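Side-chain contact in galacto-N-biose/lacto-N-biose I transporter substrate-binding protein (Bifidobacterium longum, PDB 2Z8F), which binds galacto-N-biose, lacto-N-biose (type I) and the milk sugar lacto-N-tetraose, probably delivering such sugars to its ABC transporter for uptake: residues Val133-Lys138 against Trp252-Phe257. Residues are numbered along the deposited sequence; the frame is centred on the assembly and turned at random.
Sequences VYFYNK and WEAPLF. With GAL (beta-D-galactopyranose), chain C.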
# COMPACT_ATOMS: atom_id res chain seq x y z
N VAL A 133 -1.43 5.29 -8.61
CA VAL A 133 -1.14 6.23 -9.69
C VAL A 133 -0.61 5.47 -10.91
O VAL A 133 -0.58 4.23 -10.91
CB VAL A 133 -0.12 7.34 -9.21
CG1 VAL A 133 -0.70 8.14 -8.10
CG2 VAL A 133 1.22 6.69 -8.72
N TYR A 134 -0.21 6.20 -11.95
CA TYR A 134 0.26 5.59 -13.19
C TYR A 134 1.66 6.10 -13.52
O TYR A 134 1.87 7.30 -13.65
CB TYR A 134 -0.70 5.91 -14.33
CG TYR A 134 -0.36 5.21 -15.62
CD1 TYR A 134 -0.41 3.81 -15.73
CD2 TYR A 134 -0.02 5.93 -16.77
CE1 TYR A 134 -0.10 3.16 -16.94
CE2 TYR A 134 0.27 5.28 -17.99
CZ TYR A 134 0.23 3.90 -18.07
OH TYR A 134 0.52 3.27 -19.27
N PHE A 135 2.64 5.19 -13.57
CA PHE A 135 4.00 5.55 -13.98
C PHE A 135 4.12 5.22 -15.47
O PHE A 135 3.71 4.13 -15.92
CB PHE A 135 5.07 4.68 -13.27
CG PHE A 135 5.21 4.89 -11.77
CD1 PHE A 135 4.55 5.91 -11.08
CD2 PHE A 135 6.09 4.06 -11.04
CE1 PHE A 135 4.70 6.07 -9.71
CE2 PHE A 135 6.27 4.22 -9.68
CZ PHE A 135 5.56 5.24 -8.99
N TYR A 136 4.74 6.11 -16.24
CA TYR A 136 4.94 5.82 -17.67
C TYR A 136 6.17 6.53 -18.22
O TYR A 136 6.55 7.60 -17.71
CB TYR A 136 3.69 6.16 -18.52
CG TYR A 136 3.46 7.64 -18.62
CD1 TYR A 136 3.78 8.35 -19.79
CD2 TYR A 136 2.95 8.35 -17.54
CE1 TYR A 136 3.58 9.73 -19.87
CE2 TYR A 136 2.77 9.72 -17.61
CZ TYR A 136 3.08 10.40 -18.76
OH TYR A 136 2.88 11.76 -18.76
N ASN A 137 6.77 5.94 -19.25
CA ASN A 137 7.89 6.57 -19.94
C ASN A 137 7.38 7.43 -21.08
O ASN A 137 6.98 6.93 -22.13
CB ASN A 137 8.92 5.54 -20.42
CG ASN A 137 10.14 6.21 -21.03
OD1 ASN A 137 10.00 7.16 -21.77
ND2 ASN A 137 11.32 5.71 -20.69
N LYS A 138 7.39 8.74 -20.85
CA LYS A 138 6.80 9.69 -21.79
C LYS A 138 7.50 9.66 -23.15
O LYS A 138 6.86 9.78 -24.18
CB LYS A 138 6.82 11.11 -21.19
CG LYS A 138 6.21 12.15 -22.12
CD LYS A 138 5.68 13.35 -21.38
CE LYS A 138 4.91 14.26 -22.35
NZ LYS A 138 3.92 15.10 -21.65
N TRP A 252 4.01 4.70 -3.02
CA TRP A 252 5.23 4.36 -2.24
C TRP A 252 6.23 3.53 -3.06
O TRP A 252 7.38 3.30 -2.60
CB TRP A 252 4.92 3.69 -0.87
CG TRP A 252 3.87 2.61 -0.96
CD1 TRP A 252 2.55 2.72 -0.59
CD2 TRP A 252 4.04 1.27 -1.45
NE1 TRP A 252 1.88 1.53 -0.83
CE2 TRP A 252 2.77 0.63 -1.36
CE3 TRP A 252 5.14 0.55 -1.98
CZ2 TRP A 252 2.57 -0.70 -1.77
CZ3 TRP A 252 4.94 -0.78 -2.38
CH2 TRP A 252 3.66 -1.39 -2.27
N GLU A 253 5.82 3.10 -4.25
CA GLU A 253 6.75 2.39 -5.16
C GLU A 253 7.85 3.26 -5.76
O GLU A 253 8.80 2.72 -6.33
CB GLU A 253 6.01 1.67 -6.32
CG GLU A 253 5.14 0.51 -5.85
CD GLU A 253 4.57 -0.25 -7.03
OE1 GLU A 253 5.34 -0.67 -7.93
OE2 GLU A 253 3.32 -0.43 -7.07
N ALA A 254 7.77 4.59 -5.66
CA ALA A 254 8.61 5.43 -6.52
C ALA A 254 10.10 5.08 -6.39
O ALA A 254 10.72 4.77 -7.41
CB ALA A 254 8.35 6.93 -6.27
N PRO A 255 10.66 5.14 -5.17
CA PRO A 255 12.11 4.85 -5.11
C PRO A 255 12.44 3.40 -5.40
O PRO A 255 13.53 3.08 -5.92
CB PRO A 255 12.47 5.19 -3.67
CG PRO A 255 11.18 4.97 -2.89
CD PRO A 255 10.10 5.45 -3.84
N LEU A 256 11.51 2.50 -5.08
CA LEU A 256 11.69 1.08 -5.38
C LEU A 256 11.79 0.83 -6.88
O LEU A 256 12.67 0.10 -7.37
CB LEU A 256 10.53 0.29 -4.78
CG LEU A 256 10.21 0.53 -3.29
CD1 LEU A 256 9.06 -0.40 -2.86
CD2 LEU A 256 11.42 0.34 -2.36
N PHE A 257 10.85 1.44 -7.61
CA PHE A 257 10.81 1.38 -9.05
C PHE A 257 12.08 1.97 -9.67
O PHE A 257 12.63 1.39 -10.62
CB PHE A 257 9.54 2.12 -9.52
CG PHE A 257 9.18 1.87 -10.96
CD1 PHE A 257 8.31 0.82 -11.30
CD2 PHE A 257 9.68 2.69 -11.97
CE1 PHE A 257 7.97 0.59 -12.65
CE2 PHE A 257 9.35 2.47 -13.32
CZ PHE A 257 8.49 1.42 -13.65
C1 GAL C . 4.15 -1.34 1.67
C2 GAL C . 3.24 -0.72 2.73
C3 GAL C . 3.45 0.78 2.75
C4 GAL C . 4.95 1.11 2.96
C5 GAL C . 5.79 0.42 1.89
C6 GAL C . 7.29 0.59 2.11
O2 GAL C . 1.89 -0.99 2.37
O3 GAL C . 2.66 1.31 3.78
O4 GAL C . 5.27 0.67 4.26
O5 GAL C . 5.53 -0.98 1.90
O6 GAL C . 7.99 0.21 0.94
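The hydrophobic layer between the sheet and the sugar-binding segment leading into helix 254-261, in one lobe of this solute-binding protein, is built round F135, whose ring reaches from strand 132-137 to E253, A254 and F257. F135 and F257 form an edge-to-face (T-shaped) pair, with centroids 5.2 Å apart and planes at 77°. The edge of F135 supplies the contact: its CD2 stands over one face of F257, off-centre, and lies 3.8 Å from F257 CG. F257 CG is anti to its backbone N (chi1 -166°), beside the carbonyl carbon, which turns the ring face to the edge of F135. Farther round the F135 ring, CZ rests 3.9 Å from A254 CA, in the first turn of the helix, while CE2 approaches E253 CB at 4.2 Å. The carboxylate of E253 serves other partners: OE2 accepts a hydrogen bond from the backbone N of A250, and OE1 forms a salt bridge with R230. In the periplasmic-binding-protein fold, the ligand is held between two lobes, and here the segment leading into helix 254-261 carries an aromatic platform to that site. The CB of W252 points away from strand 132-137, and its indole lays one face against the galactose, in the sugar-on-aromatic CH-pi manner, with GAL C1 3.8 Å from CZ2 and GAL C5 3.9 Å from CD2. Its NE1 hydrogen-bonds to the carbonyl of D287, which should limit rotation of the indole, and the same tryptophan touches the adjoining N-acetylglucosamine. An alanine at W252 is likely to leave the galactose without its flat apolar support and the D287 carbonyl without its indole donor. Nearby, L256 CD1 lies 4.0 Å from GAL O6. The F135 side chain also touches V271 and A249, on the strands that flank 132-137.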